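Local coordinates for protein BRIC1 (Synthetic construct, PDB 6FF6) that has no known natural function but was computationally designed as a novel, corrugated repeat protein built almost entirely from helices, at residues 55-60 with 85-90; 140-145 with 211-216; 29-34 with 118-123. All coordinates share one frame; numbering follows the deposited sequence.

Contact 1: 55-60 with 85-90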
loop_
_atom_site.group_PDB
_atom_site.type_symbol
_atom_site.label_atom_id
_atom_site.label_comp_id
_atom_site.label_asym_id
_atom_site.label_seq_id
_atom_site.Cartn_x
_atom_site.Cartn_y
_atom_site.Cartn_z
ATOM N N ASN A 55 -20.102 -15.713 -20.626
ATOM C CA ASN A 55 -18.759 -15.578 -21.175
ATOM C C ASN A 55 -18.310 -14.150 -21.180
ATOM O O ASN A 55 -17.149 -13.902 -20.871
ATOM C CB ASN A 55 -18.661 -16.178 -22.561
ATOM C CG ASN A 55 -18.337 -17.643 -22.535
ATOM O OD1 ASN A 55 -17.942 -18.216 -21.509
ATOM N ND2 ASN A 55 -18.475 -18.280 -23.673
ATOM N N ALA A 56 -19.229 -13.210 -21.477
ATOM C CA ALA A 56 -18.965 -11.764 -21.449
ATOM C C ALA A 56 -18.609 -11.309 -20.043
ATOM O O ALA A 56 -17.615 -10.610 -19.869
ATOM C CB ALA A 56 -20.168 -10.987 -21.961
ATOM N N ILE A 57 -19.381 -11.740 -19.034
ATOM C CA ILE A 57 -19.124 -11.389 -17.639
ATOM C C ILE A 57 -17.786 -11.984 -17.204
ATOM O O ILE A 57 -16.990 -11.332 -16.528
ATOM C CB ILE A 57 -20.293 -11.849 -16.743
ATOM C CG1 ILE A 57 -21.589 -11.148 -17.135
ATOM C CG2 ILE A 57 -19.974 -11.550 -15.296
ATOM C CD1 ILE A 57 -22.837 -11.905 -16.820
ATOM N N PHE A 58 -17.526 -13.208 -17.630
ATOM C CA PHE A 58 -16.281 -13.884 -17.336
ATOM C C PHE A 58 -15.085 -13.147 -17.941
ATOM O O PHE A 58 -14.101 -12.942 -17.253
ATOM C CB PHE A 58 -16.347 -15.331 -17.840
ATOM C CG PHE A 58 -15.097 -16.093 -17.503
ATOM C CD1 PHE A 58 -14.911 -16.626 -16.229
ATOM C CD2 PHE A 58 -14.078 -16.237 -18.441
ATOM C CE1 PHE A 58 -13.728 -17.294 -15.903
ATOM C CE2 PHE A 58 -12.896 -16.906 -18.110
ATOM C CZ PHE A 58 -12.722 -17.414 -16.841
ATOM N N ARG A 59 -15.170 -12.742 -19.215
ATOM C CA ARG A 59 -14.101 -12.017 -19.921
ATOM C C ARG A 59 -13.760 -10.718 -19.243
ATOM O O ARG A 59 -12.580 -10.388 -19.110
ATOM C CB ARG A 59 -14.521 -11.709 -21.353
ATOM C CG ARG A 59 -14.376 -12.863 -22.304
ATOM C CD ARG A 59 -15.378 -12.694 -23.409
ATOM N NE ARG A 59 -15.552 -13.932 -24.146
ATOM C CZ ARG A 59 -15.702 -14.000 -25.459
ATOM N NH1 ARG A 59 -15.740 -12.893 -26.187
ATOM N NH2 ARG A 59 -15.809 -15.177 -26.058
ATOM N N ALA A 60 -14.791 -9.964 -18.829
ATOM C CA ALA A 60 -14.608 -8.688 -18.147
ATOM C C ALA A 60 -13.942 -8.924 -16.797
ATOM O O ALA A 60 -13.008 -8.210 -16.457
ATOM C CB ALA A 60 -15.942 -7.994 -17.970
ATOM N N ASN A 85 -14.694 -17.802 -10.179
ATOM C CA ASN A 85 -15.029 -19.161 -9.753
ATOM C C ASN A 85 -16.513 -19.483 -9.915
ATOM O O ASN A 85 -16.858 -20.505 -10.512
ATOM C CB ASN A 85 -14.537 -19.437 -8.314
ATOM C CG ASN A 85 -13.039 -19.548 -8.215
ATOM O OD1 ASN A 85 -12.336 -19.774 -9.211
ATOM N ND2 ASN A 85 -12.511 -19.378 -7.007
ATOM N N MET A 86 -17.379 -18.590 -9.416
ATOM C CA MET A 86 -18.835 -18.716 -9.504
ATOM C C MET A 86 -19.288 -18.746 -10.975
ATOM O O MET A 86 -20.092 -19.592 -11.348
ATOM C CB MET A 86 -19.500 -17.540 -8.788
ATOM C CG MET A 86 -19.098 -17.371 -7.352
ATOM S SD MET A 86 -20.307 -17.983 -6.202
ATOM C CE MET A 86 -21.555 -16.664 -6.319
ATOM N N LEU A 87 -18.735 -17.827 -11.800
ATOM C CA LEU A 87 -19.000 -17.685 -13.225
ATOM C C LEU A 87 -18.538 -18.882 -13.974
ATOM O O LEU A 87 -19.180 -19.233 -14.954
ATOM C CB LEU A 87 -18.282 -16.482 -13.821
ATOM C CG LEU A 87 -18.815 -15.132 -13.462
ATOM C CD1 LEU A 87 -17.787 -14.044 -13.791
ATOM C CD2 LEU A 87 -20.168 -14.903 -14.088
ATOM N N ASP A 88 -17.395 -19.484 -13.577
ATOM C CA ASP A 88 -16.870 -20.664 -14.248
ATOM C C ASP A 88 -17.844 -21.816 -14.054
ATOM O O ASP A 88 -18.078 -22.554 -15.006
ATOM C CB ASP A 88 -15.463 -21.020 -13.752
ATOM C CG ASP A 88 -14.344 -20.922 -14.792
ATOM O OD1 ASP A 88 -14.625 -21.144 -16.002
ATOM O OD2 ASP A 88 -13.183 -20.645 -14.394
ATOM N N PHE A 89 -18.476 -21.922 -12.858
ATOM C CA PHE A 89 -19.503 -22.941 -12.623
ATOM C C PHE A 89 -20.754 -22.589 -13.454
ATOM O O PHE A 89 -21.377 -23.465 -14.046
ATOM C CB PHE A 89 -19.917 -23.033 -11.140
ATOM C CG PHE A 89 -18.871 -23.122 -10.054
ATOM C CD1 PHE A 89 -17.768 -23.965 -10.187
ATOM C CD2 PHE A 89 -19.018 -22.406 -8.864
ATOM C CE1 PHE A 89 -16.792 -24.028 -9.180
ATOM C CE2 PHE A 89 -18.044 -22.474 -7.853
ATOM C CZ PHE A 89 -16.945 -23.291 -8.015
ATOM N N ALA A 90 -21.129 -21.306 -13.483
ATOM C CA ALA A 90 -22.317 -20.875 -14.197
ATOM C C ALA A 90 -22.213 -21.132 -15.692
ATOM O O ALA A 90 -23.112 -21.774 -16.250
ATOM C CB ALA A 90 -22.601 -19.412 -13.920
#
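I57, F58 and L87 make the apolar part of this contact between consecutive helices 51-71 and 74-92. They run nearly antiparallel, local axes 9.7 Å apart at 154°, as a helical hairpin in a region matching the Hpt family, whose fold is a helical bundle. L87 points its fork across the gap, and the side chains of I57 and L87 cross at about a right angle: I57 CG2 touches L87 CD2 at 3.6 Å and lies equally near CD1, so one methyl sits against both branches. L87 CD1 also comes within 3.9 Å of F58 CA. The phenyl ring stands with CG anti to the backbone N (chi1 -177°), which carries it over to the partner helix, where L87 CB approaches its edge near the ring plane, 4.1 Å from CD1.

The D88 carboxylate also lies near the rim of the phenyl, OD2 closest at 3.7 Å from F58 CE1, a van der Waals approach oblique to the ring. D88 OD1 is salt-bridged to R91 and R92, and R91 makes a cation-pi contact with F58. No hydrogen bond crosses between the segments. Apolar packing therefore joins the hairpin here, while D88, R91 and F58 border it on the more exposed side.

Contact 2: 140-145 with 211-216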
loop_
_atom_site.group_PDB
_atom_site.type_symbol
_atom_site.label_atom_id
_atom_site.label_comp_id
_atom_site.label_asym_id
_atom_site.label_seq_id
_atom_site.Cartn_x
_atom_site.Cartn_y
_atom_site.Cartn_z
ATOM N N VAL A 140 16.995 19.719 2.762
ATOM C CA VAL A 140 18.255 19.028 2.491
ATOM C C VAL A 140 18.923 19.603 1.221
ATOM O O VAL A 140 20.109 19.963 1.262
ATOM C CB VAL A 140 18.079 17.492 2.455
ATOM C CG1 VAL A 140 19.378 16.792 2.055
ATOM C CG2 VAL A 140 17.589 16.968 3.808
ATOM N N MET A 141 18.124 19.735 0.123
ATOM C CA MET A 141 18.538 20.284 -1.176
ATOM C C MET A 141 19.136 21.669 -0.995
ATOM O O MET A 141 20.246 21.920 -1.482
ATOM C CB MET A 141 17.336 20.379 -2.125
ATOM C CG MET A 141 17.031 19.094 -2.844
ATOM S SD MET A 141 15.562 19.223 -3.932
ATOM C CE MET A 141 16.300 19.895 -5.386
ATOM N N GLU A 142 18.392 22.542 -0.258
ATOM C CA GLU A 142 18.751 23.917 0.068
ATOM C C GLU A 142 20.152 24.019 0.646
ATOM O O GLU A 142 20.990 24.773 0.141
ATOM C CB GLU A 142 17.735 24.505 1.053
ATOM C CG GLU A 142 17.908 25.994 1.284
ATOM C CD GLU A 142 16.952 26.544 2.318
ATOM O OE1 GLU A 142 17.082 26.150 3.501
ATOM O OE2 GLU A 142 16.070 27.358 1.953
ATOM N N GLN A 143 20.397 23.252 1.713
ATOM C CA GLN A 143 21.653 23.249 2.428
ATOM C C GLN A 143 22.817 22.705 1.615
ATOM O O GLN A 143 23.895 23.315 1.653
ATOM C CB GLN A 143 21.491 22.532 3.756
ATOM C CG GLN A 143 20.517 23.260 4.702
ATOM C CD GLN A 143 20.932 24.672 5.050
ATOM O OE1 GLN A 143 20.461 25.642 4.442
ATOM N NE2 GLN A 143 21.819 24.813 6.034
ATOM N N LEU A 144 22.608 21.601 0.852
ATOM C CA LEU A 144 23.656 21.020 -0.006
ATOM C C LEU A 144 24.052 21.968 -1.155
ATOM O O LEU A 144 25.233 22.002 -1.537
ATOM C CB LEU A 144 23.256 19.657 -0.566
ATOM C CG LEU A 144 23.128 18.507 0.402
ATOM C CD1 LEU A 144 22.466 17.314 -0.276
ATOM C CD2 LEU A 144 24.483 18.125 0.982
ATOM N N LEU A 145 23.070 22.743 -1.697
ATOM C CA LEU A 145 23.324 23.761 -2.724
ATOM C C LEU A 145 24.271 24.788 -2.112
ATOM O O LEU A 145 25.324 25.055 -2.682
ATOM C CB LEU A 145 22.012 24.458 -3.204
ATOM C CG LEU A 145 21.130 23.663 -4.155
ATOM C CD1 LEU A 145 19.718 24.243 -4.231
ATOM C CD2 LEU A 145 21.786 23.485 -5.511
ATOM N N GLU A 211 16.423 29.583 -5.842
ATOM C CA GLU A 211 15.205 30.280 -6.235
ATOM C C GLU A 211 14.178 29.248 -6.675
ATOM O O GLU A 211 13.017 29.333 -6.252
ATOM C CB GLU A 211 15.523 31.261 -7.351
ATOM C CG GLU A 211 14.608 32.468 -7.393
ATOM C CD GLU A 211 15.017 33.483 -8.444
ATOM O OE1 GLU A 211 15.397 33.066 -9.563
ATOM O OE2 GLU A 211 14.954 34.699 -8.150
ATOM N N THR A 212 14.632 28.232 -7.465
ATOM C CA THR A 212 13.822 27.077 -7.897
ATOM C C THR A 212 13.277 26.380 -6.644
ATOM O O THR A 212 12.068 26.143 -6.592
ATOM C CB THR A 212 14.628 26.106 -8.794
ATOM O OG1 THR A 212 15.185 26.814 -9.893
ATOM C CG2 THR A 212 13.789 24.995 -9.355
ATOM N N LYS A 213 14.152 26.122 -5.610
ATOM C CA LYS A 213 13.730 25.507 -4.341
ATOM C C LYS A 213 12.542 26.279 -3.741
ATOM O O LYS A 213 11.536 25.679 -3.409
ATOM C CB LYS A 213 14.914 25.370 -3.342
ATOM C CG LYS A 213 14.585 24.714 -1.981
ATOM C CD LYS A 213 14.118 25.754 -0.925
ATOM C CE LYS A 213 13.281 25.170 0.203
ATOM N NZ LYS A 213 12.547 26.227 0.967
ATOM N N ASP A 214 12.660 27.597 -3.627
ATOM C CA ASP A 214 11.606 28.463 -3.079
ATOM C C ASP A 214 10.282 28.316 -3.848
ATOM O O ASP A 214 9.201 28.203 -3.229
ATOM C CB ASP A 214 12.081 29.932 -3.024
ATOM C CG ASP A 214 13.272 30.189 -2.092
ATOM O OD1 ASP A 214 13.530 29.348 -1.195
ATOM O OD2 ASP A 214 13.934 31.238 -2.247
ATOM N N ILE A 215 10.381 28.290 -5.203
ATOM C CA ILE A 215 9.232 28.132 -6.096
ATOM C C ILE A 215 8.597 26.753 -5.867
ATOM O O ILE A 215 7.367 26.652 -5.807
ATOM C CB ILE A 215 9.629 28.327 -7.594
ATOM C CG1 ILE A 215 10.172 29.753 -7.911
ATOM C CG2 ILE A 215 8.483 27.940 -8.541
ATOM C CD1 ILE A 215 9.276 30.955 -7.617
ATOM N N MET A 216 9.427 25.700 -5.768
ATOM C CA MET A 216 8.965 24.328 -5.545
ATOM C C MET A 216 8.232 24.189 -4.203
ATOM O O MET A 216 7.229 23.480 -4.132
ATOM C CB MET A 216 10.122 23.333 -5.654
ATOM C CG MET A 216 10.680 23.216 -7.066
ATOM S SD MET A 216 12.091 22.084 -7.300
ATOM C CE MET A 216 13.081 22.451 -5.986
#
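E142 and K213 mark the closest backbone approach, their CA atoms 6.9 Å apart, between helix 125-146 and helix 203-224. Both segments fall in the second region matching the Hpt family, a helical-bundle fold, and the contact joins their helices with a methionine pair on the buried side and a charged pair at the more exposed side.

On the buried side M141 and M216 meet tip to tip, CE to CE at 4.2 Å, and their chains cross at about a right angle. Each thioether chain runs straight through chi2 and bends only at chi3 (85° in M141, -44° in M216), which turns the terminal methyls toward one another. M187 of helix 178-196 packs on M141, and T183 and T184 of the same helix pack on M216, so a third helix backs this pair.

The charged pair is looser. E142 reaches out with an extended chain, while K213 bends sharply at chi2 (-89°), bringing its CD, CE and NZ alongside E142 OE2. E142 OE2 stands 3.8 Å from K213 NZ, a long salt bridge, and equally near the lysine's CD, so apolar methylene and ammonium share the same oxygen. K213 NZ makes a second long bridge, to D214 OD1 on its own helix at 3.9 Å, completing a small network. The lysine probably offsets the two like charges it serves, for E142 OE2 and D214 OD1 lie just 4.5 Å apart.

Contact 3: 29-34 with 118-123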
loop_
_atom_site.group_PDB
_atom_site.type_symbol
_atom_site.label_atom_id
_atom_site.label_comp_id
_atom_site.label_asym_id
_atom_site.label_seq_id
_atom_site.Cartn_x
_atom_site.Cartn_y
_atom_site.Cartn_z
ATOM N N GLU A 29 -10.469 1.574 -17.763
ATOM C CA GLU A 29 -10.885 0.328 -18.412
ATOM C C GLU A 29 -11.768 -0.511 -17.497
ATOM O O GLU A 29 -12.836 -0.977 -17.924
ATOM C CB GLU A 29 -9.664 -0.507 -18.784
ATOM C CG GLU A 29 -9.208 -0.381 -20.223
ATOM C CD GLU A 29 -7.875 -1.057 -20.478
ATOM O OE1 GLU A 29 -7.619 -2.126 -19.875
ATOM O OE2 GLU A 29 -7.080 -0.514 -21.279
ATOM N N ALA A 30 -11.317 -0.714 -16.237
ATOM C CA ALA A 30 -12.032 -1.512 -15.250
ATOM C C ALA A 30 -13.417 -0.972 -14.957
ATOM O O ALA A 30 -14.355 -1.757 -14.836
ATOM C CB ALA A 30 -11.230 -1.629 -13.984
ATOM N N ASP A 31 -13.563 0.356 -14.886
ATOM C CA ASP A 31 -14.852 1.016 -14.659
ATOM C C ASP A 31 -15.812 0.681 -15.775
ATOM O O ASP A 31 -16.974 0.364 -15.506
ATOM C CB ASP A 31 -14.670 2.538 -14.592
ATOM C CG ASP A 31 -14.210 3.081 -13.256
ATOM O OD1 ASP A 31 -14.386 2.368 -12.218
ATOM O OD2 ASP A 31 -13.699 4.227 -13.231
ATOM N N GLU A 32 -15.311 0.753 -17.026
ATOM C CA GLU A 32 -16.041 0.448 -18.256
ATOM C C GLU A 32 -16.463 -1.003 -18.231
ATOM O O GLU A 32 -17.628 -1.293 -18.497
ATOM C CB GLU A 32 -15.178 0.711 -19.504
ATOM C CG GLU A 32 -14.940 2.177 -19.841
ATOM C CD GLU A 32 -13.958 2.457 -20.975
ATOM O OE1 GLU A 32 -13.320 1.499 -21.472
ATOM O OE2 GLU A 32 -13.819 3.642 -21.362
ATOM N N LEU A 33 -15.529 -1.914 -17.873
ATOM C CA LEU A 33 -15.807 -3.349 -17.798
ATOM C C LEU A 33 -16.863 -3.652 -16.796
ATOM O O LEU A 33 -17.703 -4.501 -17.062
ATOM C CB LEU A 33 -14.562 -4.176 -17.479
ATOM C CG LEU A 33 -13.531 -4.272 -18.588
ATOM C CD1 LEU A 33 -12.189 -4.792 -18.060
ATOM C CD2 LEU A 33 -14.053 -5.092 -19.754
ATOM N N LEU A 34 -16.843 -2.972 -15.652
ATOM C CA LEU A 34 -17.825 -3.218 -14.608
ATOM C C LEU A 34 -19.216 -2.749 -15.004
ATOM O O LEU A 34 -20.204 -3.406 -14.672
ATOM C CB LEU A 34 -17.355 -2.632 -13.273
ATOM C CG LEU A 34 -16.180 -3.350 -12.606
ATOM C CD1 LEU A 34 -15.579 -2.483 -11.492
ATOM C CD2 LEU A 34 -16.577 -4.756 -12.135
ATOM N N TYR A 118 -11.279 1.524 -3.781
ATOM C CA TYR A 118 -10.383 1.570 -2.646
ATOM C C TYR A 118 -9.000 1.936 -3.168
ATOM O O TYR A 118 -8.432 2.943 -2.754
ATOM C CB TYR A 118 -10.363 0.208 -1.907
ATOM C CG TYR A 118 -9.221 0.067 -0.916
ATOM C CD1 TYR A 118 -9.198 0.812 0.263
ATOM C CD2 TYR A 118 -8.127 -0.750 -1.195
ATOM C CE1 TYR A 118 -8.125 0.731 1.151
ATOM C CE2 TYR A 118 -7.048 -0.843 -0.308
ATOM C CZ TYR A 118 -7.044 -0.083 0.853
ATOM O OH TYR A 118 -5.977 -0.131 1.722
ATOM N N TYR A 119 -8.505 1.150 -4.127
ATOM C CA TYR A 119 -7.209 1.318 -4.766
ATOM C C TYR A 119 -7.117 2.550 -5.597
ATOM O O TYR A 119 -6.039 3.117 -5.702
ATOM C CB TYR A 119 -6.825 0.078 -5.570
ATOM C CG TYR A 119 -6.578 -1.133 -4.693
ATOM C CD1 TYR A 119 -5.430 -1.230 -3.912
ATOM C CD2 TYR A 119 -7.512 -2.159 -4.608
ATOM C CE1 TYR A 119 -5.206 -2.333 -3.088
ATOM C CE2 TYR A 119 -7.308 -3.260 -3.772
ATOM C CZ TYR A 119 -6.145 -3.350 -3.025
ATOM O OH TYR A 119 -5.904 -4.446 -2.233
ATOM N N LYS A 120 -8.227 2.984 -6.186
ATOM C CA LYS A 120 -8.302 4.211 -6.994
ATOM C C LYS A 120 -8.133 5.381 -6.037
ATOM O O LYS A 120 -7.359 6.296 -6.323
ATOM C CB LYS A 120 -9.671 4.283 -7.675
ATOM C CG LYS A 120 -9.898 5.410 -8.641
ATOM C CD LYS A 120 -11.365 5.427 -9.092
ATOM C CE LYS A 120 -11.741 4.207 -9.901
ATOM N NZ LYS A 120 -13.153 4.263 -10.328
ATOM N N ASN A 121 -8.832 5.331 -4.883
ATOM C CA ASN A 121 -8.733 6.375 -3.876
ATOM C C ASN A 121 -7.364 6.325 -3.171
ATOM O O ASN A 121 -6.402 6.868 -3.715
ATOM C CB ASN A 121 -9.918 6.337 -2.900
ATOM C CG ASN A 121 -10.593 7.680 -2.749
ATOM O OD1 ASN A 121 -11.153 8.242 -3.711
ATOM N ND2 ASN A 121 -10.557 8.218 -1.532
ATOM N N LYS A 122 -7.273 5.701 -1.982
ATOM C CA LYS A 122 -6.038 5.542 -1.180
ATOM C C LYS A 122 -5.343 6.876 -0.606
ATOM O O LYS A 122 -4.321 6.707 0.074
ATOM C CB LYS A 122 -4.975 4.702 -1.953
ATOM C CG LYS A 122 -5.319 3.218 -2.158
ATOM C CD LYS A 122 -4.551 2.299 -1.212
ATOM C CE LYS A 122 -3.755 1.235 -1.938
ATOM N NZ LYS A 122 -3.484 0.048 -1.068
ATOM N N PRO A 123 -5.826 8.154 -0.767
ATOM C CA PRO A 123 -5.059 9.283 -0.246
ATOM C C PRO A 123 -5.229 9.618 1.246
ATOM O O PRO A 123 -5.642 8.771 2.070
ATOM C CB PRO A 123 -5.550 10.446 -1.136
ATOM C CG PRO A 123 -6.423 9.868 -2.163
ATOM C CD PRO A 123 -6.993 8.686 -1.486
#
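The carboxylate of D31 is the flat group that makes this contact, and it receives the ammonium of K120 on the side between its two oxygens. Both oxygens use their syn lone pairs: K120 NZ lies 2.9 Å from D31 OD1 and 3.0 Å from D31 OD2, a nearly symmetric, two-pronged salt bridge. The other flat groups are those of Y118 and Y119, just before K120 on helix 99-121, where the edge of the Y118 ring is set over one face of Y119, with Y118 CD2 standing 3.5 Å above the centre of that ring. The ring that stacks with Y119 is F73.

The two side chains come at each other from opposite directions. K120 runs extended from its backbone and bends only at chi3 (-66°), spanning most of the gap; the nearest CA atoms, of D31 and K120, are still 10.6 Å apart.

K120 NZ also forms a salt bridge with D117 OD1, about one turn back on its own helix and its strongest polar partner outside the two segments, while D31 OD1 accepts a weak hydrogen bond from Q113 NE2. With an alanine here both oxygens go, which is likely to leave K120 with D117 but no mate on helix 23-42, and Q113 NE2 without its weak acceptor.

Two acidic groups around one ammonium probably favour its charged form, and the contact ties helices 23-42 and 99-121 by electrostatics at the surface, while L116 packs beneath on A30 and D31.

Contact 1 lies within the first Hpt-like range and contact 2 within the second, with contact 3 nearer the centre of the chain. In sequence, contact 1 joins helices 51-71 and 74-92 between the two halves of contact 3, which pairs helix 99-121 with the earlier helix 23-42; contact 2 follows both. The centres of contacts 1 and 3 are 20 Å apart, and they touch where A60 O meets L33 CD1 at 3.9 Å. Contact 2 lies about 55 Å from contact 1 and 36 Å from contact 3, centre to centre, with no touch. Helix 99-121 is followed, after a short loop, by helix 125-146, consistent with a corrugated repeat. Residues of all three contacts also pack against the second subunit.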